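Local coordinates for protein tryptophanyl-tRNA synthetase (Cryptosporidium parvum Iowa II, PDB 3HV0) that probably catalyses the ATP-dependent joining of L-tryptophan to its cognate tRNA as a class I aminoacyl-tRNA synthetase, and is seen here with tryptophan bound, at residues L114-K119 and I154-E159; A162-D167 and A202-S207; Y292-G297 and L311-S316; Q318-L323 and K348-Q353; S58-E63 and P249-S254. One frame throughout, in Å; residues are numbered along the deposited sequence.

Contact 1 (L114-K119 and I154-E159). With TRP (tryptophan), chain C.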
# COMPACT_ATOMS: atom_id res chain seq x y z
N LEU A 114 11.77 9.14 0.92
CA LEU A 114 12.75 8.11 1.16
C LEU A 114 12.06 6.76 1.03
O LEU A 114 11.18 6.43 1.80
CB LEU A 114 13.42 8.33 2.51
CG LEU A 114 14.42 9.48 2.33
CD1 LEU A 114 14.23 10.61 3.34
CD2 LEU A 114 15.83 8.92 2.32
N THR A 115 12.44 5.99 0.01
CA THR A 115 11.70 4.80 -0.35
C THR A 115 12.17 3.56 0.39
O THR A 115 12.62 2.59 -0.23
CB THR A 115 11.73 4.55 -1.89
OG1 THR A 115 13.05 4.17 -2.34
CG2 THR A 115 11.33 5.78 -2.61
N ASP A 116 12.01 3.53 1.71
CA ASP A 116 12.43 2.33 2.47
C ASP A 116 11.65 1.05 2.09
O ASP A 116 12.17 -0.03 2.21
CB ASP A 116 12.41 2.53 3.99
CG ASP A 116 11.23 3.35 4.44
OD1 ASP A 116 10.08 2.97 4.24
OD2 ASP A 116 11.42 4.42 5.01
N ASP A 117 10.40 1.21 1.64
CA ASP A 117 9.62 0.12 1.08
C ASP A 117 10.21 -0.48 -0.20
O ASP A 117 10.31 -1.70 -0.31
CB ASP A 117 8.16 0.56 0.84
CG ASP A 117 8.05 1.88 0.07
OD1 ASP A 117 9.09 2.42 -0.33
OD2 ASP A 117 6.91 2.37 -0.12
N GLU A 118 10.62 0.37 -1.14
CA GLU A 118 11.14 -0.08 -2.45
C GLU A 118 12.33 -1.02 -2.34
O GLU A 118 12.39 -2.04 -3.00
CB GLU A 118 11.51 1.15 -3.31
CG GLU A 118 12.27 0.86 -4.63
CD GLU A 118 12.79 2.12 -5.35
OE1 GLU A 118 12.81 3.23 -4.72
OE2 GLU A 118 13.19 2.00 -6.54
N LYS A 119 13.30 -0.64 -1.51
CA LYS A 119 14.63 -1.26 -1.49
C LYS A 119 14.59 -2.53 -0.69
O LYS A 119 15.29 -3.49 -1.01
CB LYS A 119 15.68 -0.29 -0.94
CG LYS A 119 15.82 1.00 -1.78
CD LYS A 119 16.23 0.61 -3.22
CE LYS A 119 16.53 1.80 -4.10
NZ LYS A 119 17.16 1.35 -5.39
N ILE A 154 10.24 16.30 4.22
CA ILE A 154 10.90 15.02 3.95
C ILE A 154 10.12 13.94 4.68
O ILE A 154 9.55 14.20 5.75
CB ILE A 154 12.37 15.04 4.41
CG1 ILE A 154 13.05 16.34 3.93
CG2 ILE A 154 13.12 13.76 3.94
CD1 ILE A 154 14.56 16.46 4.22
N PHE A 155 10.08 12.73 4.11
CA PHE A 155 9.33 11.64 4.69
C PHE A 155 9.76 10.27 4.16
O PHE A 155 10.23 10.14 3.02
CB PHE A 155 7.83 11.84 4.41
CG PHE A 155 7.46 11.77 2.95
CD1 PHE A 155 7.48 12.91 2.16
CD2 PHE A 155 7.10 10.55 2.37
CE1 PHE A 155 7.14 12.84 0.82
CE2 PHE A 155 6.77 10.48 1.04
CZ PHE A 155 6.80 11.63 0.26
N THR A 156 9.57 9.25 4.99
CA THR A 156 9.75 7.88 4.54
C THR A 156 8.40 7.28 4.17
O THR A 156 7.38 7.62 4.76
CB THR A 156 10.39 6.97 5.62
OG1 THR A 156 9.39 6.54 6.57
CG2 THR A 156 11.56 7.68 6.32
N ASN A 157 8.39 6.36 3.21
CA ASN A 157 7.16 5.71 2.84
C ASN A 157 6.54 4.94 4.01
O ASN A 157 5.33 4.91 4.15
CB ASN A 157 7.35 4.80 1.63
CG ASN A 157 7.43 5.55 0.34
OD1 ASN A 157 6.98 6.68 0.23
ND2 ASN A 157 8.02 4.93 -0.66
N LEU A 158 7.34 4.33 4.86
CA LEU A 158 6.76 3.59 5.98
C LEU A 158 5.98 4.52 6.92
O LEU A 158 5.06 4.08 7.62
CB LEU A 158 7.82 2.79 6.75
CG LEU A 158 8.20 1.42 6.13
CD1 LEU A 158 8.86 0.49 7.15
CD2 LEU A 158 7.02 0.70 5.58
N GLU A 159 6.33 5.80 6.93
CA GLU A 159 5.69 6.70 7.87
C GLU A 159 4.60 7.56 7.29
O GLU A 159 3.76 8.01 8.04
CB GLU A 159 6.73 7.51 8.60
CG GLU A 159 7.33 6.70 9.73
CD GLU A 159 8.49 7.36 10.39
OE1 GLU A 159 8.94 8.42 9.91
OE2 GLU A 159 8.96 6.80 11.40
N TRP C . 13.39 5.02 -6.38
CA TRP C . 14.35 6.16 -6.46
C TRP C . 15.78 5.65 -6.38
O TRP C . 16.01 4.52 -5.89
CB TRP C . 14.09 7.22 -5.37
CG TRP C . 13.00 8.21 -5.73
CD1 TRP C . 11.72 8.25 -5.24
CD2 TRP C . 13.10 9.31 -6.65
NE1 TRP C . 11.04 9.30 -5.79
CE2 TRP C . 11.85 9.96 -6.67
CE3 TRP C . 14.13 9.81 -7.45
CZ2 TRP C . 11.60 11.08 -7.46
CZ3 TRP C . 13.87 10.92 -8.24
CH2 TRP C . 12.61 11.54 -8.24
OXT TRP C . 16.70 6.36 -6.81
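At the C-terminal ends of the parallel strands 110-114 and 152-156, just before each turns into a helix, Leu114 and Thr156 pair with their CA atoms 4.5 Å apart. Leu114 N donates to Phe155 O (2.8 Å, in the carbonyl plane), and Asn157 N returns a bond to Leu114 O. On the Leu114 side chain, CD1 meets CG2 of Ile154 at 3.4 Å.

This edge belongs to the Rossmann-like sheet of class I synthetases, where loops at the strand ends build the substrate pocket. Past it, Asn157 ND2 drives an almost straight bond into Asp117 OD1 (2.7 Å, 177°). That oxygen lies in the amide plane of Asn157, yet the two flat groups are turned 60° apart. Gln113 holds the amide oxygen, while Asp117 OD2 also binds Tyr165 OH of the second subunit. Asp116 has CG between the backbone N and the carbonyl carbon (chi1 39°), and from there OD1 accepts Leu158 N on its syn lone pair at 3.1 Å.

On the pocket side, Glu118 OE1 receives both Thr115 OG1 (2.6 Å) and the amino nitrogen of the bound tryptophan. Thr115 CG2 rests 3.6 Å from CD1 of the ligand's indole.

Contact 2 (A162-D167 and A202-S207)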
# COMPACT_ATOMS: atom_id res chain seq x y z
N ALA A 162 -0.05 6.24 4.60
CA ALA A 162 -1.48 6.46 4.73
C ALA A 162 -1.92 7.70 4.02
O ALA A 162 -2.98 7.71 3.41
CB ALA A 162 -1.87 6.56 6.20
N GLU A 163 -1.13 8.76 4.10
CA GLU A 163 -1.43 9.97 3.33
C GLU A 163 -1.32 9.72 1.82
O GLU A 163 -2.06 10.32 1.06
CB GLU A 163 -0.52 11.11 3.76
CG GLU A 163 -0.74 11.59 5.20
CD GLU A 163 -2.00 12.42 5.38
OE1 GLU A 163 -2.50 13.00 4.39
OE2 GLU A 163 -2.47 12.52 6.53
N LEU A 164 -0.42 8.85 1.39
CA LEU A 164 -0.30 8.52 -0.05
C LEU A 164 -1.33 7.48 -0.54
O LEU A 164 -1.64 7.41 -1.74
CB LEU A 164 1.11 8.00 -0.37
CG LEU A 164 2.26 9.01 -0.14
CD1 LEU A 164 3.61 8.35 -0.38
CD2 LEU A 164 2.09 10.26 -0.98
N TYR A 165 -1.88 6.69 0.38
CA TYR A 165 -2.67 5.54 -0.01
C TYR A 165 -3.83 5.89 -0.96
O TYR A 165 -4.06 5.16 -1.92
CB TYR A 165 -3.18 4.76 1.21
CG TYR A 165 -3.55 3.30 0.95
CD1 TYR A 165 -2.92 2.55 -0.02
CD2 TYR A 165 -4.49 2.67 1.74
CE1 TYR A 165 -3.24 1.21 -0.22
CE2 TYR A 165 -4.83 1.31 1.53
CZ TYR A 165 -4.20 0.60 0.54
OH TYR A 165 -4.49 -0.73 0.31
N PRO A 166 -4.54 7.00 -0.72
CA PRO A 166 -5.66 7.26 -1.63
C PRO A 166 -5.24 7.45 -3.08
O PRO A 166 -5.88 6.90 -3.98
CB PRO A 166 -6.30 8.54 -1.06
CG PRO A 166 -5.96 8.51 0.37
CD PRO A 166 -4.57 7.92 0.43
N ASP A 167 -4.16 8.17 -3.32
CA ASP A 167 -3.68 8.39 -4.68
C ASP A 167 -2.98 7.15 -5.20
O ASP A 167 -3.00 6.91 -6.39
CB ASP A 167 -2.75 9.59 -4.74
CG ASP A 167 -3.48 10.92 -4.70
OD1 ASP A 167 -4.71 10.93 -4.94
OD2 ASP A 167 -2.82 11.96 -4.45
N ALA A 202 4.91 7.27 -7.84
CA ALA A 202 4.13 8.21 -8.64
C ALA A 202 3.37 9.22 -7.77
O ALA A 202 3.39 10.40 -8.05
CB ALA A 202 3.17 7.46 -9.52
N ALA A 203 2.77 8.73 -6.70
CA ALA A 203 1.76 9.47 -5.93
C ALA A 203 2.17 10.88 -5.43
O ALA A 203 1.32 11.77 -5.35
CB ALA A 203 1.24 8.61 -4.76
N PRO A 204 3.44 11.08 -5.05
CA PRO A 204 3.81 12.42 -4.62
C PRO A 204 3.90 13.44 -5.75
O PRO A 204 3.96 14.66 -5.46
CB PRO A 204 5.18 12.22 -3.94
CG PRO A 204 5.25 10.76 -3.61
CD PRO A 204 4.47 10.08 -4.69
N ALA A 205 3.90 13.00 -7.01
CA ALA A 205 3.85 13.98 -8.12
C ALA A 205 2.45 14.64 -8.28
O ALA A 205 2.23 15.42 -9.20
CB ALA A 205 4.31 13.37 -9.40
N PHE A 206 1.49 14.30 -7.41
CA PHE A 206 0.18 14.97 -7.41
C PHE A 206 -0.02 15.68 -6.09
O PHE A 206 0.19 15.08 -5.04
CB PHE A 206 -0.98 14.00 -7.56
CG PHE A 206 -0.97 13.21 -8.83
CD1 PHE A 206 -0.96 13.85 -10.04
CD2 PHE A 206 -1.04 11.83 -8.80
CE1 PHE A 206 -0.95 13.13 -11.22
CE2 PHE A 206 -1.06 11.11 -9.97
CZ PHE A 206 -1.00 11.76 -11.18
N SER A 207 -0.49 16.92 -6.16
CA SER A 207 -0.64 17.78 -5.00
C SER A 207 -1.68 17.29 -4.02
O SER A 207 -1.61 17.60 -2.84
CB SER A 207 -1.00 19.21 -5.44
OG SER A 207 -2.28 19.26 -6.03
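Asp167 and Ala203 make the closely fitted part of this contact: their CA atoms are 5.7 Å apart and their CB atoms 4.1 Å. The two bury 59 and 56 Å² on the opposite segment, and both CB atoms point across. One turn earlier, Leu164 extends over the same 3-10 turn, 203-205, and buries a similar 52 Å². Its CG is anti to the carbonyl carbon (chi1 -63°), and CD2 beyond it touches Pro204 CG at 4.1 Å, the leucine crossing the proline ring at about a right angle, and lies 4.2 Å from Ala203 CB.

The Phe206 side is looser, burying just 22 Å². Phe206 offers CB alone, 4.1 Å from Asp167 OD2, with its ring plane turned 80° from the carboxylate. No hydrogen bond joins the segments, and the 218 Å² buried between them comes from these few touches. The buried carboxylate is satisfied by other groups: OD2 by the hydroxyls of Ser208 and Ser209, OD1 by Tyr246 OH and a salt bridge to Arg170. Ala162, Glu163 and Pro166, on the partly exposed side of the helix, do not touch the 202-207 segment. The helix is kinked here, several backbone nitrogens lacking a bond to the turn before; Pro166 has no N-H to give.

The contact therefore seats helix 157-174 against the loop following helix 192-202. Tyr165, pointing away, packs on Leu158 of the second subunit, Phe206 lies on Val237 of helix 231-240, and Pro204, about 6 Å from the bound tryptophan, rests on Tyr78 of strand 76-81.

Contact 3 (Y292-G297 and L311-S316)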
# COMPACT_ATOMS: atom_id res chain seq x y z
N TYR A 292 40.05 2.52 -8.72
CA TYR A 292 38.79 2.16 -9.38
C TYR A 292 38.31 3.16 -10.46
O TYR A 292 37.35 2.88 -11.18
CB TYR A 292 37.66 2.00 -8.34
CG TYR A 292 37.86 0.88 -7.32
CD1 TYR A 292 37.54 -0.44 -7.63
CD2 TYR A 292 38.35 1.16 -6.04
CE1 TYR A 292 37.73 -1.46 -6.69
CE2 TYR A 292 38.54 0.14 -5.10
CZ TYR A 292 38.22 -1.17 -5.43
OH TYR A 292 38.40 -2.19 -4.52
N ALA A 293 38.96 4.33 -10.54
CA ALA A 293 38.54 5.37 -11.50
C ALA A 293 39.16 5.11 -12.86
O ALA A 293 40.36 5.27 -13.03
CB ALA A 293 38.94 6.75 -10.99
N PHE A 294 38.33 4.72 -13.82
CA PHE A 294 38.82 4.39 -15.16
C PHE A 294 39.47 5.60 -15.84
O PHE A 294 38.84 6.64 -16.03
CB PHE A 294 37.68 3.84 -16.02
CG PHE A 294 38.14 3.22 -17.32
CD1 PHE A 294 38.47 1.87 -17.37
CD2 PHE A 294 38.23 3.98 -18.48
CE1 PHE A 294 38.90 1.29 -18.56
CE2 PHE A 294 38.66 3.41 -19.67
CZ PHE A 294 38.99 2.06 -19.71
N SER A 295 40.74 5.45 -16.21
CA SER A 295 41.49 6.52 -16.87
C SER A 295 41.30 6.45 -18.38
O SER A 295 41.08 5.37 -18.94
CB SER A 295 42.99 6.41 -16.53
OG SER A 295 43.71 7.55 -16.96
N GLY A 296 41.38 7.61 -19.02
CA GLY A 296 41.38 7.71 -20.48
C GLY A 296 42.78 7.93 -21.05
O GLY A 296 42.95 7.97 -22.28
N GLY A 297 43.77 8.08 -20.17
CA GLY A 297 45.16 8.29 -20.57
C GLY A 297 45.80 7.00 -21.03
O GLY A 297 45.28 5.92 -20.75
N LEU A 311 39.03 12.11 -23.25
CA LEU A 311 38.20 12.74 -22.22
C LEU A 311 36.82 12.13 -22.10
O LEU A 311 36.17 12.27 -21.06
CB LEU A 311 38.05 14.25 -22.49
CG LEU A 311 39.27 15.12 -22.19
CD1 LEU A 311 40.30 15.03 -23.31
CD2 LEU A 311 38.86 16.56 -21.98
N ASP A 312 36.35 11.45 -23.14
CA ASP A 312 35.02 10.85 -23.11
C ASP A 312 34.95 9.59 -22.23
O ASP A 312 33.89 9.27 -21.68
CB ASP A 312 34.53 10.55 -24.53
CG ASP A 312 34.16 11.81 -25.28
OD1 ASP A 312 35.04 12.42 -25.92
OD2 ASP A 312 32.98 12.20 -25.23
N VAL A 313 36.08 8.90 -22.09
CA VAL A 313 36.18 7.70 -21.26
C VAL A 313 36.78 7.94 -19.87
O VAL A 313 36.58 7.13 -18.97
CB VAL A 313 37.02 6.62 -21.96
CG1 VAL A 313 36.40 6.24 -23.29
CG2 VAL A 313 38.46 7.09 -22.14
N ASP A 314 37.52 9.05 -19.70
CA ASP A 314 38.17 9.35 -18.42
C ASP A 314 37.15 9.75 -17.33
O ASP A 314 36.50 10.79 -17.41
CB ASP A 314 39.23 10.44 -18.58
CG ASP A 314 40.09 10.59 -17.32
OD1 ASP A 314 41.14 9.91 -17.20
OD2 ASP A 314 39.70 11.38 -16.44
N VAL A 315 37.05 8.89 -16.32
CA VAL A 315 36.06 9.04 -15.26
C VAL A 315 36.38 10.24 -14.39
O VAL A 315 35.48 10.90 -13.88
CB VAL A 315 35.98 7.77 -14.37
CG1 VAL A 315 35.02 7.99 -13.18
CG2 VAL A 315 35.56 6.54 -15.21
N SER A 316 37.66 10.52 -14.21
CA SER A 316 38.08 11.67 -13.41
C SER A 316 37.71 13.00 -14.08
O SER A 316 37.25 13.92 -13.42
CB SER A 316 39.58 11.60 -13.09
OG SER A 316 39.88 10.48 -12.27
O HOH W 1 40.74 8.65 -14.52
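Asp314 OD1 is gripped from several directions: Gly296 N donates to it at 2.9 Å (165° at the hydrogen), a water donates at 3.0 Å, and Tyr337 OH bonds it as well. Gly296 N meets this oxygen on its anti side, 16° out of the carboxylate plane. The residue is the N-cap of helix 315-323, in the helical C-terminal part of the chain, and its other oxygen, OD2, accepts Trp317 N in the first turn. CG stands anti to the backbone N (chi1 -170°); from it OD1 meets the loop and OD2 the helix start.

The loop is joined to that start a second time, by Val315 N donating to Phe294 O at 2.9 Å, nearly along the C=O axis. The same water also donates to Phe294 O and accepts from Ser316 OG, so that it ties three groups together. On the loop itself, Ser295 OG accepts from Gly297 N, forming an ST turn, and has Ser344 as a further partner.

Apolar contacts flank these bonds. Val313 CG2 comes to 3.4 Å from Gly296 CA, and Phe294 CB to 3.5 Å from Val315 CG2. The Phe294 ring presents its edge to Val313 O, with CD2 3.6 Å from that oxygen.

Contact 4 (Q318-L323 and K348-Q353)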
# COMPACT_ATOMS: atom_id res chain seq x y z
N GLN A 318 35.20 13.55 -16.25
CA GLN A 318 33.75 13.63 -16.15
C GLN A 318 33.26 13.99 -14.73
O GLN A 318 32.23 14.62 -14.58
CB GLN A 318 33.11 12.31 -16.60
N TYR A 319 34.01 13.60 -13.69
CA TYR A 319 33.68 14.00 -12.31
C TYR A 319 33.90 15.49 -12.07
O TYR A 319 33.08 16.15 -11.43
CB TYR A 319 34.51 13.23 -11.30
CG TYR A 319 33.85 12.02 -10.72
CD1 TYR A 319 33.57 10.92 -11.51
CD2 TYR A 319 33.50 11.97 -9.38
CE1 TYR A 319 32.97 9.80 -10.99
CE2 TYR A 319 32.89 10.86 -8.85
CZ TYR A 319 32.64 9.77 -9.66
OH TYR A 319 32.03 8.65 -9.13
N LEU A 320 35.02 16.01 -12.55
CA LEU A 320 35.35 17.43 -12.44
C LEU A 320 34.37 18.35 -13.14
O LEU A 320 34.23 19.51 -12.77
CB LEU A 320 36.74 17.69 -13.01
CG LEU A 320 37.91 17.09 -12.24
CD1 LEU A 320 39.15 17.26 -13.06
CD2 LEU A 320 38.06 17.74 -10.86
N ARG A 321 33.71 17.84 -14.18
CA ARG A 321 32.69 18.61 -14.90
C ARG A 321 31.48 18.93 -14.01
O ARG A 321 30.91 20.01 -14.11
CB ARG A 321 32.25 17.88 -16.17
CG ARG A 321 33.36 17.79 -17.20
CD ARG A 321 32.93 17.12 -18.49
NE ARG A 321 32.17 18.04 -19.33
CZ ARG A 321 30.84 18.07 -19.42
NH1 ARG A 321 30.08 17.24 -18.72
NH2 ARG A 321 30.26 18.96 -20.23
N PHE A 322 31.14 17.99 -13.13
CA PHE A 322 30.04 18.15 -12.17
C PHE A 322 30.46 19.07 -11.04
O PHE A 322 29.67 19.88 -10.57
CB PHE A 322 29.63 16.80 -11.56
CG PHE A 322 28.95 15.87 -12.53
CD1 PHE A 322 29.64 15.32 -13.59
CD2 PHE A 322 27.63 15.51 -12.35
CE1 PHE A 322 29.03 14.45 -14.49
CE2 PHE A 322 27.00 14.63 -13.25
CZ PHE A 322 27.71 14.10 -14.32
N LEU A 323 31.71 18.93 -10.59
CA LEU A 323 32.19 19.59 -9.37
C LEU A 323 32.73 21.01 -9.58
O LEU A 323 32.41 21.91 -8.81
CB LEU A 323 33.26 18.72 -8.69
CG LEU A 323 32.75 17.64 -7.73
CD1 LEU A 323 31.69 16.76 -8.35
CD2 LEU A 323 33.91 16.79 -7.26
N LYS A 348 43.84 13.14 -11.55
CA LYS A 348 43.20 12.36 -10.49
C LYS A 348 43.40 13.00 -9.13
O LYS A 348 42.56 12.84 -8.24
CB LYS A 348 43.73 10.93 -10.47
CG LYS A 348 43.37 10.16 -11.71
CD LYS A 348 44.04 8.80 -11.73
CE LYS A 348 43.16 7.74 -11.08
NZ LYS A 348 42.05 7.32 -11.99
N SER A 349 44.50 13.74 -8.97
CA SER A 349 44.79 14.44 -7.72
C SER A 349 43.91 15.68 -7.59
O SER A 349 43.34 15.94 -6.54
CB SER A 349 46.27 14.80 -7.61
OG SER A 349 46.48 15.73 -6.57
N ILE A 350 43.79 16.45 -8.68
CA ILE A 350 42.93 17.63 -8.68
C ILE A 350 41.49 17.28 -8.26
O ILE A 350 40.87 17.99 -7.46
CB ILE A 350 42.90 18.31 -10.07
CG1 ILE A 350 44.28 18.87 -10.42
CG2 ILE A 350 41.88 19.43 -10.09
CD1 ILE A 350 44.44 19.31 -11.86
N LEU A 351 40.97 16.19 -8.81
CA LEU A 351 39.64 15.65 -8.46
C LEU A 351 39.53 15.23 -6.99
O LEU A 351 38.53 15.52 -6.34
CB LEU A 351 39.32 14.44 -9.34
CG LEU A 351 38.09 13.62 -8.97
CD1 LEU A 351 36.84 14.49 -8.96
CD2 LEU A 351 37.95 12.48 -9.92
N VAL A 352 40.56 14.54 -6.49
CA VAL A 352 40.62 14.13 -5.08
C VAL A 352 40.46 15.32 -4.14
O VAL A 352 39.66 15.27 -3.20
CB VAL A 352 41.96 13.39 -4.74
CG1 VAL A 352 42.17 13.27 -3.22
CG2 VAL A 352 41.99 12.00 -5.40
N GLN A 353 41.19 16.41 -4.41
CA GLN A 353 41.13 17.57 -3.54
C GLN A 353 39.81 18.33 -3.67
O GLN A 353 39.33 18.89 -2.69
CB GLN A 353 42.34 18.49 -3.72
CG GLN A 353 42.18 19.68 -4.67
CD GLN A 353 43.26 20.74 -4.42
OE1 GLN A 353 42.95 21.90 -4.18
NE2 GLN A 353 44.53 20.32 -4.44
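Leu320 and Leu351 bring their CA atoms to 6.1 Å where the helical segments 318-323 and 348-353 run in roughly the same direction, their axes 10.0 Å apart and inclined at 36°. This is knobs-into-holes packing between two helices of the C-terminal helical part. Leu351 is the knob, and Tyr319, Leu320 and Leu323, completed by Ser316 one turn before, form the hole, its four corners spaced i, i+3, i+4, i+7.

The fit depends on the branches of Leu351. Its CG stands anti to the backbone N (chi1 170°), and both methyls on it meet the other helix. CD1 lies 3.5 Å from Tyr319 CB, 4.0 Å from Leu320 CD2 and 4.1 Å from Leu323 CD2, so one methyl touches three of the four corners. CD2 comes to 3.8 Å from Tyr319 CB. Tyr319 takes part mainly through this CB, since its CB points across but the ring leads away to pack on Leu257. Leu323 approaches at about a right angle to the knob.

No hydrogen bond crosses the interface, and its 214 Å² of buried surface is hydrocarbon in character. Further apolar neighbours continue it: Leu320 rests on Ile347, Leu323 on Leu355, and Leu351 on Ile289 of helix 282-292.

Leu320 makes the return contact. Its side chain runs obliquely to that of Leu351, and CD2 presses close to the opposing backbone, 3.6 Å from Leu351 CA, while the same methyl lies 4.2 Å from Ile350 CG2.

Contact 5 (S58-E63 and P249-S254)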
# COMPACT_ATOMS: atom_id res chain seq x y z
N SER A 58 17.68 17.25 -20.11
CA SER A 58 16.44 16.74 -20.66
C SER A 58 15.25 17.14 -19.80
O SER A 58 15.41 17.41 -18.61
CB SER A 58 16.54 15.22 -20.75
OG SER A 58 15.75 14.73 -21.80
N HIS A 59 14.05 17.21 -20.40
CA HIS A 59 12.83 17.55 -19.67
C HIS A 59 11.54 17.05 -20.31
O HIS A 59 11.51 16.66 -21.47
CB HIS A 59 12.74 19.06 -19.51
CG HIS A 59 12.39 19.78 -20.77
ND1 HIS A 59 11.16 20.36 -20.98
CD2 HIS A 59 13.10 19.98 -21.91
CE1 HIS A 59 11.14 20.91 -22.18
NE2 HIS A 59 12.30 20.69 -22.76
N ARG A 60 10.48 17.04 -19.51
CA ARG A 60 9.09 16.94 -19.97
C ARG A 60 8.30 18.10 -19.38
O ARG A 60 8.19 18.21 -18.17
CB ARG A 60 8.47 15.63 -19.52
CG ARG A 60 9.22 14.43 -19.98
CD ARG A 60 8.49 13.12 -19.73
NE ARG A 60 8.60 12.29 -20.93
CZ ARG A 60 8.81 10.98 -20.96
NH1 ARG A 60 8.93 10.28 -19.83
NH2 ARG A 60 8.89 10.35 -22.12
N ASP A 61 7.78 18.96 -20.24
CA ASP A 61 6.92 20.08 -19.86
C ASP A 61 7.51 20.96 -18.77
O ASP A 61 6.77 21.48 -17.93
CB ASP A 61 5.52 19.59 -19.43
CG ASP A 61 4.72 19.00 -20.58
OD1 ASP A 61 5.09 19.16 -21.76
OD2 ASP A 61 3.69 18.37 -20.31
N PHE A 62 8.84 21.10 -18.76
CA PHE A 62 9.51 22.11 -17.95
C PHE A 62 9.08 23.50 -18.41
O PHE A 62 9.00 24.41 -17.61
CB PHE A 62 11.03 21.96 -18.04
CG PHE A 62 11.80 22.99 -17.23
CD1 PHE A 62 11.77 22.97 -15.84
CD2 PHE A 62 12.56 23.96 -17.86
CE1 PHE A 62 12.47 23.90 -15.10
CE2 PHE A 62 13.27 24.90 -17.12
CZ PHE A 62 13.21 24.88 -15.74
N GLU A 63 8.78 23.67 -19.69
CA GLU A 63 8.28 24.97 -20.19
C GLU A 63 6.92 25.34 -19.55
O GLU A 63 6.62 26.51 -19.38
CB GLU A 63 8.25 25.04 -21.74
CG GLU A 63 7.12 24.29 -22.46
CD GLU A 63 7.18 22.78 -22.31
OE1 GLU A 63 8.27 22.27 -21.95
OE2 GLU A 63 6.14 22.12 -22.55
N PRO A 249 2.60 15.89 -14.00
CA PRO A 249 3.81 16.47 -13.43
C PRO A 249 4.87 16.69 -14.51
O PRO A 249 4.94 15.94 -15.48
CB PRO A 249 4.27 15.40 -12.45
CG PRO A 249 3.85 14.15 -13.06
CD PRO A 249 2.53 14.44 -13.72
N SER A 250 5.64 17.74 -14.35
CA SER A 250 6.76 18.02 -15.23
C SER A 250 8.04 17.43 -14.64
O SER A 250 8.12 17.23 -13.44
CB SER A 250 6.94 19.52 -15.37
OG SER A 250 5.72 20.07 -15.76
N SER A 251 9.05 17.23 -15.47
CA SER A 251 10.30 16.73 -14.99
C SER A 251 11.48 17.34 -15.71
O SER A 251 11.35 17.81 -16.81
CB SER A 251 10.34 15.19 -15.07
OG SER A 251 9.79 14.72 -16.28
N ILE A 252 12.62 17.35 -15.03
CA ILE A 252 13.90 17.76 -15.57
C ILE A 252 14.93 16.70 -15.15
O ILE A 252 15.02 16.37 -13.97
CB ILE A 252 14.27 19.19 -15.09
CG1 ILE A 252 15.54 19.67 -15.79
CG2 ILE A 252 14.41 19.25 -13.59
CD1 ILE A 252 15.56 21.23 -15.97
N HIS A 253 15.69 16.18 -16.11
CA HIS A 253 16.39 14.91 -15.94
C HIS A 253 17.89 15.06 -16.03
O HIS A 253 18.37 15.73 -16.93
CB HIS A 253 15.99 13.91 -17.03
CG HIS A 253 14.54 13.89 -17.37
ND1 HIS A 253 14.09 13.77 -18.66
CD2 HIS A 253 13.43 13.98 -16.59
CE1 HIS A 253 12.77 13.77 -18.67
NE2 HIS A 253 12.34 13.90 -17.42
N SER A 254 18.61 14.35 -15.16
CA SER A 254 20.08 14.40 -15.15
C SER A 254 20.77 13.12 -15.63
O SER A 254 20.22 12.02 -15.55
CB SER A 254 20.61 14.77 -13.77
OG SER A 254 20.27 13.79 -12.82
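His253 turns one face of its imidazole to His59 CA, a CH-pi contact 4.2 Å from the ring centroid and displaced toward the rim. At the ring's edge, CE1 meets Arg60 CG at 3.8 Å, and the guanidinium beyond is set 81° to the imidazole plane. Ser251 OG lies in that plane, also at the edge. On the other face of the sheet, Phe62 has CG anti to the backbone N (chi1 180°), and Ile252 CD1 sits over the centre of its ring, 4.1 Å from the centroid and 8° off the normal.

The antiparallel pairing of strands 56-60 and 250-254 decides which side chains share a face. His59 and Ile252 form a non-hydrogen-bonded pair, while Ser58 with His253 and Arg60 with Ser251 are hydrogen-bonded pairs. Arg60 N donates to Ser251 O at 2.9 Å, and Ser251 N returns the bond to Arg60 O at 3.0 Å. Asp61 then adopts left-handed backbone angles as the chain leaves the strand for helix 62-70, and Phe62 N donates at 3.3 Å to His59 ND1, close to the imidazole plane.

Since His59 ND1 accepts this N-H, a neutral ring would probably carry its proton on NE2. Arg60, with NE 5.4 Å from His253 NE2, and its salt-bridge partner Asp231 both lie near His253 with opposing charges, so any shift in the ionisation of that imidazole is uncertain.

Contacts 1 and 5 lie on one mixed sheet, their centres 24 Å apart: contact 1 joins edge strand 152-156 to 110-114, and contact 5 pairs 56-60 with 250-254. Along the chain, contacts 1 and 2 follow in series inside the long loop that contact 5 closes. Contact 2 shares helix 157-174 with contact 1, 13 Å between centres, and both touch the second subunit; its loop meets contact 5 through Ala205 and Pro249. Contacts 3 and 4 come later, share helix 315-323 and touch, with centres 11 Å apart, on the opposite side of the chain's centre from contacts 1 and 2. At least about 17 Å (nearest atoms) separates them from that tryptophan- and dimer-facing pair.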